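PDB 4HJI: CS1 fimbrial subunit A from Escherichia coli, which builds the polar fimbriae of enterotoxigenic bacteria, the surface filaments with which the cells colonize the epithelium of host organs. Local coordinates for residues Thr54-His60 / Val121-Leu127; Ser64-Val68 / Asp107-Phe113; Gly67-Ser73 / Ser151-Ser157; Pro76-Val81 / Gln145-Val150; Thr85-Pro89 / Asp132-Gly138. All coordinates share one frame; numbering follows the deposited sequence.

Overall arrangement
From the N terminus, strand 49-61 is met first: contact 1 pairs it with strand 119-131, closing a long loop that holds the whole of contact 2. Contact 2 docks the short helix 108-111 on the connection leading into strand 68-80. Contact 3 starts from the same place, sharing Gly67 and Val68, and pairs strand 68-80 with strand 144-156; contact 4 continues that pairing within its loop, about 22 Å farther along between centres. Innermost there is contact 5, joining strand 87-94 to the loop 132-138. Contact 1 crosses contacts 3, 4 and 5 along the chain, and contact 2 crosses contacts 4 and 5. Contacts 1 and 2 lie toward one end of the elongated domain, contacts 4 and 5 toward the other.

Contact 1 (Thr54-His60 / Val121-Leu127); sequences TINTVVH and VSSTQKL
Leu127 lies opposite Ile55 as a hydrogen-bonded pair in the antiparallel ladder between strands 49-61 and 119-131 of this immunoglobulin-like pilin sandwich. Ile55 N reaches Leu127 O at 2.7 Å, and the return bond from Leu127 N to Ile55 O is 2.8 Å and nearly straight. Leu127 extends into the buried side shared with Ile55 and Thr57, and its CB packs on Thr57 CG2 at 3.9 Å. Thr57 grips one carbonyl twice: its N lies 2.9 Å and its OG1 2.7 Å from Gln125 O, approaching from opposite faces of the carbonyl plane. OG1 lies between the backbone N and carbonyl carbon of Thr57 (chi1 68°), which brings the hydroxyl to Gln125 O from well above that plane. The side chains of Thr57 and Val59 both touch Phe94 of strand 87-94. Beyond Thr57 the register slips by one residue, and a side chain fills in for the missing backbone acceptor: Ser122 OG accepts a hydrogen bond from Val59 N at 2.8 Å and donates one to Ser123 O. Past the slip, Val121, modelled in two conformers, sits beside Val58 and His60. In the conformer described here its CG2 lies 3.9 Å from the centroid of the His60 ring, over the face in a CH-pi contact.

Contact 2 (Ser64-Val68 / Asp107-Phe113); sequences SDKGV and DSNDLNF
Asp107 runs close beside Gly67, whose CA lies 4.2 Å from Asp107 C; the backbones can come this near because Gly67 puts no side chain between them. Asp107 is the N-cap of a short, weakly bonded helix, and its OD1 accepts from Asn109 N at 2.7 Å, met from above the carboxylate plane. Ser108 follows and points at the loop 64-68. Its CB faces two carbonyl oxygens of the loop, 3.4 Å from Ser64 O and 3.5 Å from Lys66 O, while OG, turned between its own backbone N and carbonyl carbon (chi1 52°), gives a weak hydrogen bond of 3.3 Å to Asp65 O. One turn on, Leu111 sends CD1 toward Val68 CG2, 4.2 Å away, and lays its CB over a face of the Phe113 ring. After Asn112 leaves the helix with positive phi, Phe113 folds back toward the loop: its CB touches Ser64 OG at 3.4 Å, and its CE2 comes within 3.7 Å of Lys66 O. The little helix thus sits in the connection between strands 104-106 and 114-116, with Leu111 and Phe113 also resting on Ser122 of strand 119-131, Phe113 on Thr61 and Val68 on Val59 of strand 49-61.

Contact 3 (Gly67-Ser73 / Ser151-Ser157); sequences GVVVKLS and SIILTKS
Val69 with Thr155 and Lys71 with Ile153 are the hydrogen-bonded pairs of a regular antiparallel ladder, strand 68-80 against strand 144-156, in the immunoglobulin-like sandwich of the pilin. Each pair exchanges two backbone bonds; the one from Ile153 N to Lys71 O, at 2.8 Å and 179°, is almost perfectly straight. Ser73 N extends the ladder to Ser151 O at one end. At the other, Ser157 N bonds to Gly67 O at 3.0 Å, but from well above the carbonyl plane, just past the Val68-Lys156 pair, whose side chains diverge.

Apolar contacts follow the two faces. On the buried face Val70 lies alongside Ile152 and Leu154: CG1 meets Ile152 CG2 at 3.9 Å, and CG2 meets Leu154 CD2 at 4.1 Å. Leu72 slants over Ile152 there, and Leu154 reaches on to Leu27 of strand 25-29. On the other face Lys71 CG lies between the backbone N and carbonyl carbon (chi1 67°), and the chain, extended beyond it, crosses Ile153, its CE 3.6 Å from Ile153 CD1.

Polar side chains meet near the Ser73 end. Ser73 is modelled in two conformers, so its pairing with Ser151 is doubtful; Ser151 OG is hydrogen-bonded to Glu164 OE2.

Contact 4 (Pro76-Val81 / Gln145-Val150); sequences PVLSNV and QYQGLV
Asn80 stands its side-chain amide over one face of the Tyr146 ring, the two planes 84° apart. ND2 is the atom that lands, 3.4 Å from Tyr146 CZ and displaced toward the rim, while CB rests above CE2. With CG anti to the backbone N (chi1 -176°), the amide is carried out over the ring, and its OD1 takes hydrogen bonds from Leu82 N and Asn83 N in the turn that follows. Tyr146 OH is hydrogen-bonded in turn to Thr142 O. Leu78 sets its CB against Tyr146 CB at 3.9 Å, and its CD2 lies over the bare backbone of Gly148. These side chains project from the antiparallel pairing of strands 68-80 and 144-156 in the immunoglobulin-like sandwich, with Ser79 and Gln147 as its hydrogen-bonded pair. Both of their bonds are 2.8 Å, Ser79 N to Gln147 O and Gln147 N to Ser79 O, each donor above the carbonyl plane. Val81 slants across Gln145, CG2 3.8 Å from Gln145 CB, beside the bond from Val81 N to Gln145 O. Toward Val77 waters bridge the strands: water 1 donates to Val77 O and Gln147 O and accepts from Ser79 OG, and water 2 accepts from Val77 N and donates to Leu149 O.

Contact 5 (Thr85-Pro89 / Asp132-Gly138); sequences TLQIP and DATRVTG
A single antiparallel bridge ties the start of strand 87-94 to the loop 132-138, which follows strand 119-131 near one end of the sandwich. Gln87 and Thr137 exchange backbone bonds, Gln87 N to Thr137 O and Thr137 N to Gln87 O, both 2.8 Å; water 3 also links Gln87 OE1 with Thr137 OG1, while Gln87 NE2 is hydrogen-bonded to Pro84 O. Beside the bridge Val136 fits between Leu86 and Ile88, its CG1 3.9 Å from Leu86 CD1 and its CG2 equally far from Ile88 CG1. The Pro89 ring stands across the Arg135 side chain at about a right angle, CG 3.7 Å from Arg135 CB. Asp132 N donates to Pro89 O at 3.0 Å, almost straight. The Asp132 carboxylate then braces the loop: OD1 accepts from Thr134 N, forming an Asx turn, and also from Thr134 OG1 at 2.6 Å on its syn lone pair, while OD2 makes a salt bridge with Arg135 NH1. With donors on both oxygens, the carboxylate is fixed in rotation and probably stays ionised.

Contact 1 (Thr54-His60 / Val121-Leu127)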
# COMPACT_ATOMS: atom_id res chain seq x y z
N THR A 54 5.45 -2.53 7.07
CA THR A 54 5.38 -1.08 7.09
C THR A 54 6.51 -0.45 6.29
O THR A 54 7.70 -0.84 6.41
CB THR A 54 5.34 -0.56 8.53
OG1 THR A 54 4.20 -1.11 9.19
CG2 THR A 54 5.27 0.97 8.58
N ILE A 55 6.14 0.50 5.44
CA ILE A 55 7.04 1.23 4.56
C ILE A 55 6.91 2.71 4.95
O ILE A 55 5.80 3.27 4.92
CB ILE A 55 6.67 1.05 3.07
CG1 ILE A 55 6.67 -0.43 2.65
CG2 ILE A 55 7.60 1.83 2.16
CD1 ILE A 55 6.18 -0.71 1.26
N ASN A 56 8.02 3.32 5.37
CA ASN A 56 8.10 4.75 5.60
C ASN A 56 8.17 5.47 4.26
O ASN A 56 9.04 5.18 3.45
CB ASN A 56 9.32 5.07 6.48
CG ASN A 56 9.23 4.40 7.83
OD1 ASN A 56 10.04 3.51 8.18
ND2 ASN A 56 8.26 4.81 8.62
N THR A 57 7.24 6.40 4.02
CA THR A 57 7.11 7.06 2.72
C THR A 57 7.00 8.57 2.88
O THR A 57 6.79 9.08 3.97
CB THR A 57 5.85 6.60 1.99
OG1 THR A 57 4.69 7.08 2.69
CG2 THR A 57 5.78 5.10 1.93
N VAL A 58 7.14 9.28 1.76
CA VAL A 58 6.83 10.69 1.69
C VAL A 58 6.09 10.98 0.39
O VAL A 58 6.32 10.31 -0.61
CB VAL A 58 8.08 11.60 1.76
CG1 VAL A 58 8.70 11.53 3.15
CG2 VAL A 58 9.10 11.24 0.67
N VAL A 59 5.19 11.96 0.44
CA VAL A 59 4.47 12.40 -0.72
C VAL A 59 5.20 13.60 -1.33
O VAL A 59 5.54 14.55 -0.63
CB VAL A 59 3.02 12.79 -0.36
CG1 VAL A 59 2.31 13.37 -1.57
CG2 VAL A 59 2.28 11.57 0.16
N HIS A 60 5.46 13.52 -2.65
CA HIS A 60 5.99 14.64 -3.41
C HIS A 60 4.89 15.27 -4.23
O HIS A 60 4.10 14.56 -4.84
CB HIS A 60 7.03 14.17 -4.40
CG HIS A 60 8.34 13.84 -3.78
ND1 HIS A 60 9.52 14.31 -4.30
CD2 HIS A 60 8.66 13.06 -2.73
CE1 HIS A 60 10.52 13.87 -3.56
NE2 HIS A 60 10.03 13.09 -2.61
N VAL A 121 7.74 18.28 -0.19
CA VAL A 121 7.73 16.90 0.28
C VAL A 121 7.08 16.84 1.65
O VAL A 121 7.36 17.69 2.50
CB VAL A 121 9.15 16.23 0.33
CG1 VAL A 121 9.05 14.72 0.51
CG2 VAL A 121 10.01 16.60 -0.87
N SER A 122 6.24 15.84 1.85
CA SER A 122 5.51 15.68 3.11
C SER A 122 6.43 15.17 4.22
O SER A 122 7.52 14.67 3.95
CB SER A 122 4.36 14.68 2.92
OG SER A 122 4.87 13.36 2.83
N SER A 123 6.00 15.30 5.47
CA SER A 123 6.64 14.56 6.54
C SER A 123 6.39 13.06 6.32
O SER A 123 5.57 12.68 5.49
CB SER A 123 6.07 14.99 7.90
OG SER A 123 4.67 14.81 7.89
N THR A 124 7.09 12.22 7.07
CA THR A 124 6.98 10.78 6.89
C THR A 124 5.58 10.27 7.18
O THR A 124 4.98 10.60 8.21
CB THR A 124 8.03 10.03 7.73
OG1 THR A 124 9.33 10.48 7.35
CG2 THR A 124 7.95 8.54 7.52
N GLN A 125 5.08 9.46 6.25
CA GLN A 125 3.79 8.79 6.33
C GLN A 125 3.97 7.28 6.24
O GLN A 125 4.72 6.76 5.39
CB GLN A 125 2.87 9.24 5.21
CG GLN A 125 2.80 10.74 5.01
CD GLN A 125 2.19 11.49 6.18
OE1 GLN A 125 2.53 12.65 6.43
NE2 GLN A 125 1.30 10.83 6.92
N LYS A 126 3.27 6.57 7.11
CA LYS A 126 3.35 5.12 7.13
C LYS A 126 2.44 4.51 6.08
O LYS A 126 1.26 4.84 6.01
CB LYS A 126 3.04 4.60 8.53
CG LYS A 126 4.09 5.02 9.53
CD LYS A 126 3.83 4.54 10.96
CE LYS A 126 4.97 4.96 11.87
NZ LYS A 126 6.29 4.73 11.23
N LEU A 127 3.00 3.62 5.26
CA LEU A 127 2.23 2.77 4.38
C LEU A 127 2.37 1.33 4.88
O LEU A 127 3.48 0.79 4.90
CB LEU A 127 2.75 2.89 2.95
CG LEU A 127 2.11 1.95 1.93
CD1 LEU A 127 0.64 2.25 1.67
CD2 LEU A 127 2.87 2.03 0.61

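Contact 2 (Ser64-Val68 / Asp107-Phe113)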
# COMPACT_ATOMS: atom_id res chain seq x y z
N SER A 64 1.75 22.46 -3.04
CA SER A 64 1.66 22.26 -1.60
C SER A 64 0.35 22.76 -0.99
O SER A 64 0.07 22.49 0.18
CB SER A 64 2.85 22.95 -0.92
OG SER A 64 2.64 23.03 0.48
N ASP A 65 -0.44 23.50 -1.77
CA ASP A 65 -1.77 23.93 -1.35
C ASP A 65 -2.80 22.82 -1.50
O ASP A 65 -3.85 22.86 -0.85
CB ASP A 65 -2.24 25.15 -2.16
CG ASP A 65 -1.67 26.46 -1.64
OD1 ASP A 65 -0.87 26.45 -0.68
OD2 ASP A 65 -2.05 27.51 -2.19
N LYS A 66 -2.51 21.87 -2.38
CA LYS A 66 -3.38 20.73 -2.62
C LYS A 66 -3.00 19.54 -1.74
O LYS A 66 -1.82 19.35 -1.38
CB LYS A 66 -3.34 20.30 -4.10
CG LYS A 66 -4.42 20.91 -4.98
CD LYS A 66 -4.37 22.42 -4.97
CE LYS A 66 -5.51 23.03 -5.78
NZ LYS A 66 -5.56 24.49 -5.56
N GLY A 67 -4.00 18.74 -1.41
CA GLY A 67 -3.80 17.47 -0.74
C GLY A 67 -3.65 16.37 -1.77
O GLY A 67 -3.35 16.63 -2.95
N VAL A 68 -3.83 15.13 -1.34
CA VAL A 68 -3.80 14.00 -2.28
C VAL A 68 -4.96 13.07 -2.01
O VAL A 68 -5.41 12.93 -0.87
CB VAL A 68 -2.47 13.21 -2.25
CG1 VAL A 68 -1.34 14.13 -2.68
CG2 VAL A 68 -2.21 12.57 -0.90
N ASP A 107 -5.71 15.92 3.56
CA ASP A 107 -5.54 17.38 3.45
C ASP A 107 -4.06 17.75 3.49
O ASP A 107 -3.27 17.12 4.19
CB ASP A 107 -6.26 18.12 4.58
CG ASP A 107 -6.23 19.64 4.42
OD1 ASP A 107 -5.42 20.32 5.10
OD2 ASP A 107 -7.01 20.18 3.60
N SER A 108 -3.71 18.81 2.77
CA SER A 108 -2.35 19.34 2.78
C SER A 108 -1.84 19.65 4.19
O SER A 108 -0.68 19.40 4.49
CB SER A 108 -2.22 20.57 1.87
OG SER A 108 -3.19 21.55 2.16
N ASN A 109 -2.69 20.17 5.08
CA ASN A 109 -2.23 20.48 6.44
C ASN A 109 -1.74 19.24 7.23
O ASN A 109 -0.85 19.36 8.06
CB ASN A 109 -3.30 21.25 7.23
CG ASN A 109 -3.52 22.64 6.68
OD1 ASN A 109 -2.57 23.33 6.33
ND2 ASN A 109 -4.78 23.07 6.62
N ASP A 110 -2.32 18.08 6.94
CA ASP A 110 -1.95 16.83 7.59
C ASP A 110 -0.67 16.21 6.99
O ASP A 110 -0.10 15.28 7.57
CB ASP A 110 -3.11 15.83 7.50
CG ASP A 110 -2.80 14.51 8.19
OD1 ASP A 110 -3.60 13.56 8.04
OD2 ASP A 110 -1.75 14.40 8.86
N LEU A 111 -0.23 16.71 5.84
CA LEU A 111 1.00 16.22 5.20
C LEU A 111 2.24 17.02 5.60
O LEU A 111 3.36 16.56 5.37
CB LEU A 111 0.84 16.20 3.69
CG LEU A 111 -0.12 15.10 3.22
CD1 LEU A 111 -0.67 15.41 1.84
CD2 LEU A 111 0.51 13.71 3.26
N ASN A 112 2.05 18.20 6.20
CA ASN A 112 3.15 18.99 6.73
C ASN A 112 4.26 19.21 5.69
O ASN A 112 5.41 18.86 5.94
CB ASN A 112 3.76 18.32 7.97
CG ASN A 112 2.74 18.08 9.07
OD1 ASN A 112 2.11 19.01 9.57
ND2 ASN A 112 2.60 16.83 9.46
N PHE A 113 3.90 19.78 4.55
CA PHE A 113 4.80 19.88 3.40
C PHE A 113 5.98 20.79 3.68
O PHE A 113 5.79 21.92 4.12
CB PHE A 113 4.06 20.38 2.15
CG PHE A 113 3.27 19.31 1.43
CD1 PHE A 113 3.92 18.27 0.78
CD2 PHE A 113 1.88 19.38 1.36
CE1 PHE A 113 3.21 17.29 0.10
CE2 PHE A 113 1.16 18.40 0.68
CZ PHE A 113 1.82 17.36 0.05

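Contact 3 (Gly67-Ser73 / Ser151-Ser157)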
# COMPACT_ATOMS: atom_id res chain seq x y z
N GLY A 67 -4.00 18.74 -1.41
CA GLY A 67 -3.80 17.47 -0.74
C GLY A 67 -3.65 16.37 -1.77
O GLY A 67 -3.35 16.63 -2.95
N VAL A 68 -3.83 15.13 -1.34
CA VAL A 68 -3.80 14.00 -2.28
C VAL A 68 -4.96 13.07 -2.01
O VAL A 68 -5.41 12.93 -0.87
CB VAL A 68 -2.47 13.21 -2.25
CG1 VAL A 68 -1.34 14.13 -2.68
CG2 VAL A 68 -2.21 12.57 -0.90
N VAL A 69 -5.45 12.46 -3.08
CA VAL A 69 -6.49 11.45 -3.01
C VAL A 69 -5.80 10.13 -3.22
O VAL A 69 -5.03 9.99 -4.17
CB VAL A 69 -7.53 11.67 -4.11
CG1 VAL A 69 -8.60 10.59 -4.09
CG2 VAL A 69 -8.12 13.06 -4.00
N VAL A 70 -6.07 9.17 -2.34
CA VAL A 70 -5.41 7.88 -2.37
C VAL A 70 -6.42 6.77 -2.33
O VAL A 70 -7.36 6.79 -1.51
CB VAL A 70 -4.47 7.71 -1.17
CG1 VAL A 70 -3.59 6.48 -1.36
CG2 VAL A 70 -3.62 8.95 -1.01
N LYS A 71 -6.24 5.80 -3.20
CA LYS A 71 -7.12 4.65 -3.25
C LYS A 71 -6.38 3.45 -3.78
O LYS A 71 -5.23 3.58 -4.22
CB LYS A 71 -8.33 4.96 -4.15
CG LYS A 71 -7.97 5.14 -5.61
CD LYS A 71 -9.15 5.60 -6.45
CE LYS A 71 -8.78 5.52 -7.92
NZ LYS A 71 -9.74 6.15 -8.84
N LEU A 72 -7.03 2.29 -3.72
CA LEU A 72 -6.54 1.06 -4.36
C LEU A 72 -7.30 0.86 -5.65
O LEU A 72 -8.45 1.21 -5.76
CB LEU A 72 -6.78 -0.15 -3.45
CG LEU A 72 -6.17 -0.04 -2.06
CD1 LEU A 72 -6.69 -1.12 -1.12
CD2 LEU A 72 -4.65 -0.07 -2.14
N SER A 73 -6.65 0.29 -6.66
CA SER A 73 -7.33 0.04 -7.93
C SER A 73 -8.20 -1.21 -7.86
O SER A 73 -9.05 -1.41 -8.72
CB SER A 73 -6.31 -0.13 -9.05
OG SER A 73 -5.72 -1.40 -8.94
N SER A 151 -2.17 -2.33 -5.60
CA SER A 151 -2.09 -1.29 -6.63
C SER A 151 -2.66 -0.02 -6.06
O SER A 151 -3.88 0.08 -5.82
CB SER A 151 -2.86 -1.74 -7.86
OG SER A 151 -2.97 -0.71 -8.86
N ILE A 152 -1.79 0.95 -5.83
CA ILE A 152 -2.14 2.18 -5.12
C ILE A 152 -2.18 3.28 -6.17
O ILE A 152 -1.28 3.42 -7.03
CB ILE A 152 -1.12 2.52 -4.02
CG1 ILE A 152 -1.12 1.44 -2.93
CG2 ILE A 152 -1.42 3.87 -3.37
CD1 ILE A 152 0.15 1.39 -2.12
N ILE A 153 -3.24 4.06 -6.13
CA ILE A 153 -3.43 5.16 -7.05
C ILE A 153 -3.44 6.44 -6.24
O ILE A 153 -4.18 6.54 -5.24
CB ILE A 153 -4.75 5.06 -7.82
CG1 ILE A 153 -4.78 3.78 -8.66
CG2 ILE A 153 -4.92 6.28 -8.72
CD1 ILE A 153 -6.16 3.38 -9.10
N LEU A 154 -2.64 7.42 -6.68
CA LEU A 154 -2.59 8.73 -6.05
C LEU A 154 -2.84 9.80 -7.10
O LEU A 154 -2.33 9.70 -8.22
CB LEU A 154 -1.23 9.00 -5.39
CG LEU A 154 -0.75 8.06 -4.27
CD1 LEU A 154 0.24 7.04 -4.78
CD2 LEU A 154 -0.15 8.88 -3.14
N THR A 155 -3.64 10.79 -6.74
CA THR A 155 -3.84 12.00 -7.54
C THR A 155 -3.74 13.20 -6.62
O THR A 155 -4.05 13.10 -5.44
CB THR A 155 -5.24 12.07 -8.20
OG1 THR A 155 -6.24 12.33 -7.20
CG2 THR A 155 -5.58 10.79 -8.91
N LYS A 156 -3.33 14.33 -7.16
CA LYS A 156 -3.42 15.59 -6.44
C LYS A 156 -4.90 15.94 -6.32
O LYS A 156 -5.66 15.73 -7.26
CB LYS A 156 -2.68 16.68 -7.23
CG LYS A 156 -2.49 17.98 -6.47
CD LYS A 156 -1.65 18.99 -7.24
CE LYS A 156 -2.01 19.08 -8.72
NZ LYS A 156 -1.19 20.09 -9.45
N SER A 157 -5.30 16.47 -5.16
CA SER A 157 -6.68 16.96 -4.99
C SER A 157 -7.04 17.97 -6.08
O SER A 157 -6.22 18.82 -6.42
CB SER A 157 -6.86 17.61 -3.62
OG SER A 157 -6.73 16.66 -2.59

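Contact 4 (Pro76-Val81 / Gln145-Val150)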
# COMPACT_ATOMS: atom_id res chain seq x y z
N PRO A 76 -7.13 -5.85 -2.78
CA PRO A 76 -6.02 -6.75 -2.87
C PRO A 76 -6.23 -8.05 -2.11
O PRO A 76 -6.75 -8.05 -0.98
CB PRO A 76 -4.85 -5.94 -2.31
CG PRO A 76 -5.46 -4.95 -1.40
CD PRO A 76 -6.88 -4.75 -1.83
N VAL A 77 -5.87 -9.15 -2.76
CA VAL A 77 -5.93 -10.47 -2.18
C VAL A 77 -4.68 -11.25 -2.57
O VAL A 77 -4.14 -11.04 -3.64
CB VAL A 77 -7.19 -11.22 -2.63
CG1 VAL A 77 -7.32 -12.51 -1.87
CG2 VAL A 77 -8.44 -10.41 -2.31
N LEU A 78 -4.22 -12.14 -1.69
CA LEU A 78 -3.14 -13.06 -2.03
C LEU A 78 -3.76 -14.42 -2.30
O LEU A 78 -4.43 -15.00 -1.42
CB LEU A 78 -2.13 -13.19 -0.90
CG LEU A 78 -1.62 -11.89 -0.28
CD1 LEU A 78 -0.61 -12.25 0.79
CD2 LEU A 78 -1.00 -10.97 -1.33
N SER A 79 -3.54 -14.91 -3.51
CA SER A 79 -4.05 -16.20 -3.97
C SER A 79 -2.97 -17.27 -3.81
O SER A 79 -1.81 -17.04 -4.16
CB SER A 79 -4.50 -16.09 -5.43
OG SER A 79 -5.56 -15.15 -5.56
N ASN A 80 -3.36 -18.43 -3.29
CA ASN A 80 -2.47 -19.58 -3.23
C ASN A 80 -2.02 -19.93 -4.64
O ASN A 80 -2.83 -20.00 -5.55
CB ASN A 80 -3.17 -20.79 -2.59
CG ASN A 80 -2.25 -21.98 -2.43
OD1 ASN A 80 -2.10 -22.78 -3.34
ND2 ASN A 80 -1.65 -22.11 -1.26
N VAL A 81 -0.72 -20.17 -4.80
CA VAL A 81 -0.18 -20.38 -6.15
C VAL A 81 -0.60 -21.69 -6.81
O VAL A 81 -0.56 -21.80 -8.02
CB VAL A 81 1.36 -20.23 -6.18
CG1 VAL A 81 1.75 -18.82 -5.75
CG2 VAL A 81 2.05 -21.29 -5.34
N GLN A 145 2.71 -21.15 -0.85
CA GLN A 145 2.93 -19.78 -1.29
C GLN A 145 1.64 -19.13 -1.76
O GLN A 145 0.78 -19.78 -2.35
CB GLN A 145 3.97 -19.78 -2.40
CG GLN A 145 5.28 -20.44 -1.99
CD GLN A 145 6.42 -20.08 -2.93
OE1 GLN A 145 7.38 -20.85 -3.09
NE2 GLN A 145 6.33 -18.90 -3.54
N TYR A 146 1.54 -17.84 -1.47
CA TYR A 146 0.40 -17.01 -1.83
C TYR A 146 0.94 -15.74 -2.48
O TYR A 146 2.00 -15.25 -2.07
CB TYR A 146 -0.39 -16.64 -0.56
CG TYR A 146 -1.01 -17.83 0.13
CD1 TYR A 146 -0.23 -18.72 0.87
CD2 TYR A 146 -2.37 -18.08 0.01
CE1 TYR A 146 -0.80 -19.82 1.50
CE2 TYR A 146 -2.95 -19.18 0.63
CZ TYR A 146 -2.16 -20.04 1.37
OH TYR A 146 -2.77 -21.12 1.96
N GLN A 147 0.23 -15.23 -3.49
CA GLN A 147 0.67 -14.09 -4.28
C GLN A 147 -0.45 -13.17 -4.64
O GLN A 147 -1.55 -13.63 -4.93
CB GLN A 147 1.20 -14.55 -5.64
CG GLN A 147 2.48 -15.32 -5.62
CD GLN A 147 3.11 -15.34 -7.00
OE1 GLN A 147 4.24 -14.92 -7.16
NE2 GLN A 147 2.35 -15.77 -8.01
N GLY A 148 -0.16 -11.88 -4.70
CA GLY A 148 -1.14 -10.91 -5.19
C GLY A 148 -0.49 -9.57 -5.44
O GLY A 148 0.69 -9.39 -5.15
N LEU A 149 -1.25 -8.65 -6.00
CA LEU A 149 -0.80 -7.28 -6.24
C LEU A 149 -1.52 -6.29 -5.33
O LEU A 149 -2.74 -6.39 -5.11
CB LEU A 149 -1.07 -6.88 -7.69
CG LEU A 149 -0.48 -7.75 -8.78
CD1 LEU A 149 -0.92 -7.25 -10.14
CD2 LEU A 149 1.03 -7.79 -8.71
N VAL A 150 -0.77 -5.32 -4.84
CA VAL A 150 -1.33 -4.14 -4.21
C VAL A 150 -1.08 -2.99 -5.18
O VAL A 150 0.08 -2.72 -5.55
CB VAL A 150 -0.65 -3.89 -2.86
CG1 VAL A 150 -0.93 -2.48 -2.37
CG2 VAL A 150 -1.07 -4.97 -1.88
O HOH W 1 -4.17 -12.58 -6.09
O HOH W 2 -4.27 -8.72 -5.33

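Contact 5 (Thr85-Pro89 / Asp132-Gly138)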
# COMPACT_ATOMS: atom_id res chain seq x y z
N THR A 85 -8.19 -20.11 -6.04
CA THR A 85 -9.47 -19.93 -5.38
C THR A 85 -9.26 -19.69 -3.88
O THR A 85 -10.08 -19.03 -3.24
CB THR A 85 -10.41 -21.13 -5.61
OG1 THR A 85 -10.47 -21.45 -7.01
CG2 THR A 85 -11.81 -20.83 -5.13
N LEU A 86 -8.16 -20.21 -3.34
CA LEU A 86 -7.82 -20.05 -1.93
C LEU A 86 -7.10 -18.71 -1.70
O LEU A 86 -5.98 -18.51 -2.17
CB LEU A 86 -6.94 -21.22 -1.49
CG LEU A 86 -6.73 -21.35 -0.00
CD1 LEU A 86 -8.02 -21.83 0.64
CD2 LEU A 86 -5.60 -22.31 0.27
N GLN A 87 -7.75 -17.81 -0.97
CA GLN A 87 -7.39 -16.40 -0.99
C GLN A 87 -7.32 -15.79 0.41
O GLN A 87 -8.19 -16.05 1.26
CB GLN A 87 -8.37 -15.64 -1.87
CG GLN A 87 -8.23 -15.92 -3.36
CD GLN A 87 -9.26 -15.20 -4.21
OE1 GLN A 87 -9.98 -14.33 -3.72
NE2 GLN A 87 -9.34 -15.55 -5.48
N ILE A 88 -6.29 -14.98 0.63
CA ILE A 88 -6.07 -14.27 1.90
C ILE A 88 -6.31 -12.79 1.65
O ILE A 88 -5.62 -12.19 0.82
CB ILE A 88 -4.63 -14.47 2.43
CG1 ILE A 88 -4.33 -15.96 2.65
CG2 ILE A 88 -4.41 -13.67 3.71
CD1 ILE A 88 -2.87 -16.25 2.94
N PRO A 89 -7.29 -12.17 2.35
CA PRO A 89 -7.54 -10.74 2.10
C PRO A 89 -6.42 -9.85 2.64
O PRO A 89 -5.78 -10.18 3.64
CB PRO A 89 -8.86 -10.48 2.85
CG PRO A 89 -8.83 -11.48 3.93
CD PRO A 89 -8.19 -12.71 3.39
N ASP A 132 -4.42 -10.88 6.20
CA ASP A 132 -5.13 -11.47 7.33
C ASP A 132 -5.51 -12.94 7.12
O ASP A 132 -6.53 -13.27 6.50
CB ASP A 132 -6.38 -10.65 7.56
CG ASP A 132 -7.21 -11.17 8.70
OD1 ASP A 132 -6.72 -12.07 9.43
OD2 ASP A 132 -8.34 -10.70 8.84
N ALA A 133 -4.67 -13.83 7.63
CA ALA A 133 -4.87 -15.26 7.38
C ALA A 133 -5.99 -15.82 8.26
O ALA A 133 -6.38 -16.97 8.09
CB ALA A 133 -3.56 -16.02 7.57
N THR A 134 -6.52 -15.03 9.18
CA THR A 134 -7.73 -15.47 9.89
C THR A 134 -9.01 -15.40 9.03
O THR A 134 -10.04 -15.94 9.43
CB THR A 134 -7.98 -14.68 11.19
OG1 THR A 134 -8.47 -13.37 10.88
CG2 THR A 134 -6.71 -14.56 12.00
N ARG A 135 -8.93 -14.72 7.88
CA ARG A 135 -10.08 -14.59 6.97
C ARG A 135 -9.86 -15.19 5.57
O ARG A 135 -10.42 -14.71 4.59
CB ARG A 135 -10.49 -13.11 6.86
CG ARG A 135 -11.23 -12.61 8.10
CD ARG A 135 -11.79 -11.21 7.89
NE ARG A 135 -12.56 -10.73 9.04
CZ ARG A 135 -12.04 -10.30 10.19
NH1 ARG A 135 -10.72 -10.30 10.38
NH2 ARG A 135 -12.84 -9.88 11.16
N VAL A 136 -9.08 -16.26 5.50
CA VAL A 136 -8.90 -17.00 4.24
C VAL A 136 -10.24 -17.45 3.67
O VAL A 136 -11.13 -17.84 4.42
CB VAL A 136 -7.98 -18.23 4.41
CG1 VAL A 136 -7.63 -18.85 3.05
CG2 VAL A 136 -6.72 -17.85 5.16
N THR A 137 -10.39 -17.35 2.35
CA THR A 137 -11.63 -17.74 1.66
C THR A 137 -11.30 -18.76 0.59
O THR A 137 -10.17 -18.82 0.11
CB THR A 137 -12.30 -16.55 0.93
OG1 THR A 137 -11.56 -16.19 -0.25
CG2 THR A 137 -12.42 -15.35 1.84
N GLY A 138 -12.31 -19.55 0.20
CA GLY A 138 -12.18 -20.57 -0.83
C GLY A 138 -11.63 -21.90 -0.33
O GLY A 138 -11.36 -22.81 -1.12
O HOH W 3 -11.59 -13.43 -1.31